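Local coordinates for transcriptional regulator (PDB 5CYV), which binds p-coumaroyl-CoA and, as a MarR-family transcriptional regulator, probably binds DNA and controls genes of p-hydroxycinnamate metabolism, at residues Thr33-Arg36 and Val37-Ser41; Ser41-Val44 and Leu45-Gln49. One frame throughout, in Å; residues are numbered along the deposited sequence. Where two conformers were deposited one is given.

Contact 1: residues Thr33-Arg36 and Val37-Ser41; sequences TGLR and VRSYS. With WCA (p-coumaroyl-CoA), chain J.
Arg36 N donates to Ser39 OG at 3.0 Å, with an N-H...O angle of 173°, and Tyr40 N returns a bond of 2.9 Å to Arg36 O. Arg36 is the N-cap residue of helix 37-47 in this MarR-type winged-helix protein, so the Ser39 hydroxyl ties the residue before the helix to its first turn. The Ser39 hydroxyl reaches the Arg36 amide because chi1 of 53° sets OG between the backbone N and carbonyl carbon of Ser39. Ser41 OG donates to Val37 O at 2.8 Å, from the opposite face of that carbonyl to Ser41 N. Arg38, extended from CG to NE, carries the contact to p-coumaroyl-CoA. Its NE meets OAE of the ligand at 2.8 Å and 171°, and NH1 reaches OAF at 2.8 Å along a more bent path; the amide carbon CBQ lies in the guanidinium plane, at its edge. Gln68 takes NH2, which helps fix the rotation of the group. With an alanine in place of Arg38, both pantetheine carbonyls would probably lose these donors and Gln68 OE1 its guanidinium partner, leaving that arm of the ligand less firmly held. The neighbouring Arg36 guanidinium forms a salt bridge with a second p-coumaroyl-CoA. Leu35 packs its CB 4.2 Å from Tyr40 CB, while Tyr40 presents its ring edge to the coumaroyl ring, CE2 lying 3.9 Å from ligand CAT.

Contact 2: residues Ser41-Val44 and Leu45-Gln49; sequences SVLV and LACEQ
Leu45 N closes an alpha-helical i to i+4 bond of 2.9 Å on Ser41 O, in the C-terminal half of helix 37-47 of the MarR fold. The Leu45 side chain bends back over the same carbonyl oxygen, its CG 3.3 Å from Ser41 O, since chi1 of -69° turns CG to the backbone N side. Ala46 repeats the pattern with Val42 O, and its small CB lies 3.6 Å from both Val42 O and Leu43 O. Cys47 N bonds to Leu43 O; its SG meets Leu43 CD1 at 4.0 Å, an apolar touch between side chains one turn apart. Glu48 N bonds to Val44 O at 3.1 Å, and the N-H...O angle of 138° is more bent than in the three preceding bonds. The Glu48 side chain crosses that of Val44 obliquely, with OE2 3.6 Å from Val44 CG1. This flank of the helix meets the dimer partner, where Leu7 of the second subunit gives its backbone N to Glu48 OE2 and packs its side chain on Val44 and Leu45. Val42 turns instead to helices 55-62 and 70-78, through Met62 and Leu72 among others. Leu43 and Cys47 touch Arg106 of helix 100-121, and Arg103 of that helix bonds to the carbonyls of Cys47 and Gln49.

How the contacts relate
Both contacts lie on helix 37-47 and share Ser41, with centres 11 Å apart: contact 1 joins the preceding loop to its first turn, contact 2 spans its C-terminal half. Each is mostly buried, although contact 1 has an exposed arginine at its margin and contact 2 a partly exposed glutamate. Their chemistry differs with their place on the helix. At 33-36/37-41, Ser39 OG holds the backbone of the N-cap residue and arginine side chains reach p-coumaroyl-CoA, whereas 41-44/45-49 relies on successive backbone bonds and apolar side chains packed against helices 55-62, 70-78 and 100-121 and the second subunit. Leu35 CD1 joins the two, packing 4.1 Å from Leu43 CD2 between the preceding loop and the helix.

Contact 1: residues Thr33-Arg36 and Val37-Ser41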
ATOM      1  N   THR B  33      -9.664  -0.684 -19.243  1.00 19.90           N
ATOM      2  CA  THR B  33      -8.415  -0.812 -19.971  1.00 20.69           C
ATOM      3  C   THR B  33      -7.893  -2.224 -20.023  1.00 18.97           C
ATOM      4  O   THR B  33      -6.947  -2.492 -20.737  1.00 20.99           O
ATOM      5  CB  THR B  33      -7.322   0.057 -19.325  1.00 19.00           C
ATOM      6  OG1 THR B  33      -6.862  -0.566 -18.113  1.00 18.91           O
ATOM      7  CG2 THR B  33      -7.816   1.486 -19.026  1.00 20.31           C
ATOM      8  N   GLY B  34      -8.457  -3.070 -19.182  1.00 18.10           N
ATOM      9  CA  GLY B  34      -7.947  -4.431 -19.044  1.00 21.14           C
ATOM     10  C   GLY B  34      -6.652  -4.556 -18.271  1.00 21.29           C
ATOM     11  O   GLY B  34      -6.134  -5.671 -18.192  1.00 23.11           O
ATOM     12  N   LEU B  35      -6.125  -3.469 -17.748  1.00 18.33           N
ATOM     13  CA  LEU B  35      -4.877  -3.476 -16.994  1.00 17.25           C
ATOM     14  C   LEU B  35      -5.231  -3.617 -15.509  1.00 19.44           C
ATOM     15  O   LEU B  35      -6.379  -3.390 -15.115  1.00 20.04           O
ATOM     16  CB  LEU B  35      -4.099  -2.171 -17.162  1.00 17.68           C
ATOM     17  CG  LEU B  35      -3.750  -1.889 -18.647  1.00 18.18           C
ATOM     18  CD1 LEU B  35      -3.266  -0.471 -18.701  1.00 20.49           C
ATOM     19  CD2 LEU B  35      -2.689  -2.845 -19.099  1.00 19.79           C
ATOM     20  N   ARG B  36      -4.221  -3.883 -14.700  1.00 17.55           N
ATOM     21  CA  ARG B  36      -4.289  -3.897 -13.251  1.00 18.17           C
ATOM     22  C   ARG B  36      -3.091  -3.087 -12.722  1.00 16.78           C
ATOM     23  O   ARG B  36      -2.333  -2.616 -13.484  1.00 19.38           O
ATOM     24  CB  ARG B  36      -4.375  -5.286 -12.651  1.00 19.10           C
ATOM     25  CG  ARG B  36      -5.763  -5.876 -12.723  1.00 20.38           C
ATOM     26  CD  ARG B  36      -5.805  -7.335 -12.368  1.00 21.71           C
ATOM     27  NE  ARG B  36      -5.250  -7.647 -11.082  1.00 22.24           N
ATOM     28  CZ  ARG B  36      -5.830  -7.414  -9.938  1.00 23.34           C
ATOM     29  NH1 ARG B  36      -7.010  -6.869  -9.887  1.00 23.78           N
ATOM     30  NH2 ARG B  36      -5.221  -7.772  -8.838  1.00 25.15           N
ATOM     31  N   VAL B  37      -2.976  -2.942 -11.419  1.00 16.82           N
ATOM     32  CA  VAL B  37      -1.981  -1.982 -10.954  0.55 17.88           C
ATOM     33  C   VAL B  37      -0.550  -2.325 -11.466  1.00 16.61           C
ATOM     34  O   VAL B  37       0.149  -1.410 -11.916  1.00 17.35           O
ATOM     35  CB  VAL B  37      -1.922  -1.835  -9.416  0.55 22.63           C
ATOM     36  CG1 VAL B  37      -3.219  -1.232  -8.772  0.55 20.15           C
ATOM     37  CG2 VAL B  37      -1.519  -3.079  -8.765  0.55 22.51           C
ATOM     38  N   ARG B  38      -0.157  -3.603 -11.457  1.00 17.76           N
ATOM     39  CA  ARG B  38       1.234  -3.877 -11.910  1.00 17.03           C
ATOM     40  C   ARG B  38       1.438  -3.747 -13.424  1.00 15.88           C
ATOM     41  O   ARG B  38       2.444  -3.150 -13.834  1.00 17.51           O
ATOM     42  CB  ARG B  38       1.684  -5.279 -11.470  1.00 16.55           C
ATOM     43  CG  ARG B  38       1.842  -5.404  -9.947  1.00 17.04           C
ATOM     44  CD  ARG B  38       2.517  -6.727  -9.632  1.00 16.47           C
ATOM     45  NE  ARG B  38       2.675  -6.882  -8.161  1.00 17.10           N
ATOM     46  CZ  ARG B  38       3.413  -7.805  -7.585  1.00 19.81           C
ATOM     47  NH1 ARG B  38       3.447  -7.892  -6.237  1.00 20.61           N
ATOM     48  NH2 ARG B  38       4.157  -8.687  -8.326  1.00 18.84           N
ATOM     49  N   SER B  39       0.522  -4.251 -14.230  1.00 17.86           N
ATOM     50  CA  SER B  39       0.698  -4.098 -15.687  1.00 16.60           C
ATOM     51  C   SER B  39       0.594  -2.647 -16.089  1.00 16.78           C
ATOM     52  O   SER B  39       1.333  -2.191 -16.987  1.00 17.14           O
ATOM     53  CB  SER B  39      -0.295  -4.953 -16.457  1.00 18.83           C
ATOM     54  OG  SER B  39      -1.656  -4.734 -16.063  1.00 20.64           O
ATOM     55  N   TYR B  40      -0.316  -1.886 -15.458  1.00 15.76           N
ATOM     56  CA  TYR B  40      -0.319  -0.459 -15.679  1.00 16.69           C
ATOM     57  C   TYR B  40       0.982   0.211 -15.336  1.00 15.62           C
ATOM     58  O   TYR B  40       1.481   1.048 -16.120  1.00 17.21           O
ATOM     59  CB  TYR B  40      -1.490   0.170 -14.859  1.00 17.22           C
ATOM     60  CG  TYR B  40      -1.489   1.658 -14.785  1.00 15.19           C
ATOM     61  CD1 TYR B  40      -1.903   2.429 -15.845  1.00 17.99           C
ATOM     62  CD2 TYR B  40      -1.067   2.310 -13.588  1.00 18.20           C
ATOM     63  CE1 TYR B  40      -1.898   3.822 -15.779  1.00 18.53           C
ATOM     64  CE2 TYR B  40      -1.096   3.691 -13.502  1.00 22.18           C
ATOM     65  CZ  TYR B  40      -1.524   4.445 -14.601  1.00 21.24           C
ATOM     66  OH  TYR B  40      -1.473   5.811 -14.553  1.00 22.88           O
ATOM     67  N   SER B  41       1.564  -0.134 -14.195  1.00 17.76           N
ATOM     68  CA  SER B  41       2.826   0.502 -13.805  1.00 16.08           C
ATOM     69  C   SER B  41       3.925   0.230 -14.844  1.00 16.16           C
ATOM     70  O   SER B  41       4.678   1.146 -15.172  1.00 17.00           O
ATOM     71  CB  SER B  41       3.301  -0.029 -12.448  1.00 19.45           C
ATOM     72  OG  SER B  41       2.330   0.273 -11.421  1.00 19.57           O
TER
HETATM   73  C4  WCA J 202       7.852 -15.309   6.345  1.00 76.58           C
HETATM   74  C5  WCA J 202       6.699 -15.998   6.707  1.00 73.57           C
HETATM   75  C6  WCA J 202       6.846 -17.175   7.532  1.00 67.63           C
HETATM   76  C8  WCA J 202       6.074 -14.286   5.464  1.00 71.11           C
HETATM   77  N1  WCA J 202       8.090 -17.548   7.911  1.00 65.95           N
HETATM   78  N3  WCA J 202       9.067 -15.761   6.773  1.00 71.62           N
HETATM   79  CAV WCA J 202       0.521   2.035  -9.151  1.00 21.67           C
HETATM   80  CAT WCA J 202      -0.057   3.067  -9.824  1.00 24.02           C
HETATM   81  CBS WCA J 202      -0.899   3.913  -9.087  1.00 27.34           C
HETATM   82  OAJ WCA J 202      -1.520   5.001  -9.757  1.00 33.25           O
HETATM   83  CAU WCA J 202      -1.116   3.744  -7.760  1.00 25.05           C
HETATM   84  CAW WCA J 202      -0.516   2.695  -7.054  1.00 23.35           C
HETATM   85  CBT WCA J 202       0.314   1.872  -7.775  1.00 19.49           C
HETATM   86  CAR WCA J 202       0.950   0.803  -6.980  1.00 22.02           C
HETATM   87  CAQ WCA J 202       2.017   0.017  -7.589  1.00 24.75           C
HETATM   88  CBP WCA J 202       2.711  -0.877  -6.584  1.00 20.90           C
HETATM   89  OAD WCA J 202       2.684  -0.851  -5.403  1.00 23.49           O
HETATM   90  SBO WCA J 202       3.685  -2.053  -7.425  1.00 27.66           S
HETATM   91  CBA WCA J 202       4.478  -2.847  -5.990  1.00 26.51           C
HETATM   92  CAY WCA J 202       3.761  -4.224  -5.665  1.00 21.48           C
HETATM   93  NBH WCA J 202       2.618  -4.032  -4.842  1.00 20.84           N
HETATM   94  CBQ WCA J 202       1.337  -4.581  -5.308  1.00 19.51           C
HETATM   95  OAE WCA J 202       1.220  -5.286  -6.318  1.00 19.04           O
HETATM   96  CBB WCA J 202       0.144  -4.351  -4.435  1.00 17.30           C
HETATM   97  CAZ WCA J 202      -0.268  -5.634  -3.656  1.00 19.02           C
HETATM   98  NBI WCA J 202       0.684  -6.067  -2.614  1.00 18.82           N
HETATM   99  CBR WCA J 202       1.689  -7.008  -2.804  1.00 20.03           C
HETATM  100  OAF WCA J 202       1.863  -7.433  -3.951  1.00 21.30           O
HETATM  101  CBX WCA J 202       2.529  -7.492  -1.632  1.00 19.87           C
HETATM  102  OAK WCA J 202       1.818  -7.146  -0.409  1.00 20.11           O
HETATM  103  CCD WCA J 202       3.931  -6.867  -1.633  1.00 20.51           C
HETATM  104  CAA WCA J 202       3.788  -5.361  -1.264  1.00 21.64           C
HETATM  105  CAB WCA J 202       4.672  -7.073  -2.973  1.00 22.10           C
HETATM  106  CBD WCA J 202       4.764  -7.536  -0.490  1.00 24.04           C
HETATM  107  OBK WCA J 202       4.657  -8.944  -0.829  1.00 25.51           O
HETATM  108  PCG WCA J 202       5.657 -10.000  -0.137  1.00 26.64           P
HETATM  109  OAP WCA J 202       7.048  -9.487  -0.331  1.00 32.31           O
HETATM  110  OAI WCA J 202       5.260 -11.369  -0.744  1.00 28.46           O
HETATM  111  OBN WCA J 202       5.404  -9.892   1.398  1.00 25.96           O
HETATM  112  PCF WCA J 202       4.549 -10.676   2.442  1.00 27.09           P
HETATM  113  OAO WCA J 202       3.920 -11.808   1.625  1.00 29.28           O
HETATM  114  OAH WCA J 202       3.754  -9.736   3.337  1.00 28.43           O
HETATM  115  O5' WCA J 202       5.662 -11.334   3.416  1.00 34.59           O
HETATM  116  C5' WCA J 202       6.588 -10.515   4.128  1.00 28.97           C
HETATM  117  C4' WCA J 202       7.995 -11.001   4.322  1.00 61.35           C
HETATM  118  O4' WCA J 202       7.976 -12.105   5.522  1.00 68.03           O
HETATM  119  C3' WCA J 202       8.523 -11.643   3.253  1.00 72.98           C
HETATM  120  O3' WCA J 202       9.997 -11.656   3.332  1.00 82.37           O
HETATM  121  PCE WCA J 202      10.882 -10.856   2.304  1.00106.82           P
HETATM  122  OAM WCA J 202      10.430  -9.431   2.286  1.00103.61           O
HETATM  123  OAN WCA J 202      10.743 -11.452   0.933  1.00106.49           O
HETATM  124  OAG WCA J 202      12.318 -10.933   2.748  1.00106.94           O
HETATM  125  C2' WCA J 202       8.053 -13.103   3.432  1.00 67.43           C
HETATM  126  O2' WCA J 202       8.751 -13.992   2.679  1.00 61.82           O
HETATM  127  C1' WCA J 202       8.261 -13.266   4.983  1.00 71.32           C
HETATM  128  N9  WCA J 202       7.404 -14.256   5.567  1.00 72.18           N
HETATM  129  N7  WCA J 202       5.617 -15.340   6.145  1.00 69.23           N
HETATM  130  C2  WCA J 202       9.156 -16.866   7.547  1.00 68.66           C
HETATM  131  N6  WCA J 202       5.685 -17.910   7.928  1.00 75.49           N

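Contact 2: residues Ser41-Val44 and Leu45-Gln49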
ATOM      1  N   SER B  41       1.564  -0.134 -14.195  1.00 17.76           N
ATOM      2  CA  SER B  41       2.826   0.502 -13.805  1.00 16.08           C
ATOM      3  C   SER B  41       3.925   0.230 -14.844  1.00 16.16           C
ATOM      4  O   SER B  41       4.678   1.146 -15.172  1.00 17.00           O
ATOM      5  CB  SER B  41       3.301  -0.029 -12.448  1.00 19.45           C
ATOM      6  OG  SER B  41       2.330   0.273 -11.421  1.00 19.57           O
ATOM      7  N   VAL B  42       4.014  -1.018 -15.316  1.00 16.29           N
ATOM      8  CA  VAL B  42       5.035  -1.310 -16.335  1.00 16.32           C
ATOM      9  C   VAL B  42       4.838  -0.518 -17.615  1.00 17.21           C
ATOM     10  O   VAL B  42       5.797   0.078 -18.138  1.00 17.66           O
ATOM     11  CB  VAL B  42       5.060  -2.804 -16.644  1.00 14.42           C
ATOM     12  CG1 VAL B  42       6.071  -3.128 -17.773  1.00 18.50           C
ATOM     13  CG2 VAL B  42       5.441  -3.556 -15.358  1.00 18.81           C
ATOM     14  N   LEU B  43       3.577  -0.429 -18.036  1.00 15.26           N
ATOM     15  CA  LEU B  43       3.236   0.332 -19.253  1.00 15.27           C
ATOM     16  C   LEU B  43       3.615   1.815 -19.076  1.00 17.35           C
ATOM     17  O   LEU B  43       4.227   2.445 -19.975  1.00 17.26           O
ATOM     18  CB  LEU B  43       1.756   0.126 -19.584  1.00 16.40           C
ATOM     19  CG  LEU B  43       1.339   0.924 -20.828  1.00 17.15           C
ATOM     20  CD1 LEU B  43       2.143   0.485 -22.063  1.00 18.37           C
ATOM     21  CD2 LEU B  43      -0.154   0.688 -21.095  1.00 19.68           C
ATOM     22  N   VAL B  44       3.269   2.401 -17.916  1.00 15.62           N
ATOM     23  CA  VAL B  44       3.579   3.794 -17.663  1.00 18.06           C
ATOM     24  C   VAL B  44       5.089   3.997 -17.701  1.00 16.92           C
ATOM     25  O   VAL B  44       5.612   4.943 -18.335  1.00 18.21           O
ATOM     26  CB  VAL B  44       3.021   4.195 -16.334  1.00 18.23           C
ATOM     27  CG1 VAL B  44       3.640   5.531 -15.862  1.00 21.76           C
ATOM     28  CG2 VAL B  44       1.508   4.317 -16.479  1.00 19.18           C
ATOM     29  N   LEU B  45       5.818   3.075 -17.072  1.00 15.98           N
ATOM     30  CA  LEU B  45       7.277   3.267 -16.996  1.00 16.97           C
ATOM     31  C   LEU B  45       7.929   3.104 -18.367  1.00 18.52           C
ATOM     32  O   LEU B  45       8.896   3.819 -18.678  1.00 21.64           O
ATOM     33  CB  LEU B  45       7.904   2.294 -15.968  1.00 17.26           C
ATOM     34  CG  LEU B  45       7.512   2.638 -14.527  1.00 17.94           C
ATOM     35  CD1 LEU B  45       7.845   1.467 -13.608  1.00 17.94           C
ATOM     36  CD2 LEU B  45       8.199   3.876 -14.010  1.00 20.57           C
ATOM     37  N   ALA B  46       7.382   2.257 -19.207  1.00 17.48           N
ATOM     38  CA  ALA B  46       7.895   2.135 -20.569  1.00 18.14           C
ATOM     39  C   ALA B  46       7.618   3.409 -21.359  1.00 22.28           C
ATOM     40  O   ALA B  46       8.472   3.858 -22.119  1.00 21.60           O
ATOM     41  CB  ALA B  46       7.282   0.929 -21.261  1.00 19.15           C
ATOM     42  N   CYS B  47       6.408   3.951 -21.177  1.00 18.26           N
ATOM     43  CA  CYS B  47       6.034   5.136 -21.983  1.00 19.86           C
ATOM     44  C   CYS B  47       6.882   6.363 -21.623  1.00 22.10           C
ATOM     45  O   CYS B  47       7.015   7.289 -22.428  1.00 23.47           O
ATOM     46  CB  CYS B  47       4.549   5.440 -21.822  1.00 19.84           C
ATOM     47  SG  CYS B  47       3.492   4.237 -22.691  1.00 21.40           S
ATOM     48  N   GLU B  48       7.390   6.405 -20.381  1.00 20.23           N
ATOM     49  CA  GLU B  48       8.167   7.563 -19.954  1.00 21.69           C
ATOM     50  C   GLU B  48       9.466   7.737 -20.742  1.00 25.25           C
ATOM     51  O   GLU B  48      10.053   8.800 -20.669  1.00 26.48           O
ATOM     52  CB  GLU B  48       8.504   7.485 -18.470  1.00 22.63           C
ATOM     53  CG  GLU B  48       7.261   7.702 -17.629  1.00 23.72           C
ATOM     54  CD  GLU B  48       7.490   7.474 -16.119  1.00 27.20           C
ATOM     55  OE1 GLU B  48       8.644   7.174 -15.697  1.00 25.65           O
ATOM     56  OE2 GLU B  48       6.472   7.634 -15.371  1.00 23.64           O
ATOM     57  N   GLN B  49       9.926   6.689 -21.444  1.00 23.25           N
ATOM     58  CA  GLN B  49      11.184   6.716 -22.160  1.00 25.50           C
ATOM     59  C   GLN B  49      10.881   6.674 -23.638  1.00 24.84           C
ATOM     60  O   GLN B  49       9.996   5.928 -24.071  1.00 25.30           O
ATOM     61  CB  GLN B  49      12.043   5.500 -21.778  1.00 30.17           C
ATOM     62  CG  GLN B  49      12.116   5.286 -20.244  1.00 30.58           C
ATOM     63  CD  GLN B  49      12.805   6.471 -19.575  1.00 34.43           C
ATOM     64  OE1 GLN B  49      13.678   7.115 -20.183  1.00 35.59           O
ATOM     65  NE2 GLN B  49      12.440   6.765 -18.344  1.00 34.40           N
TER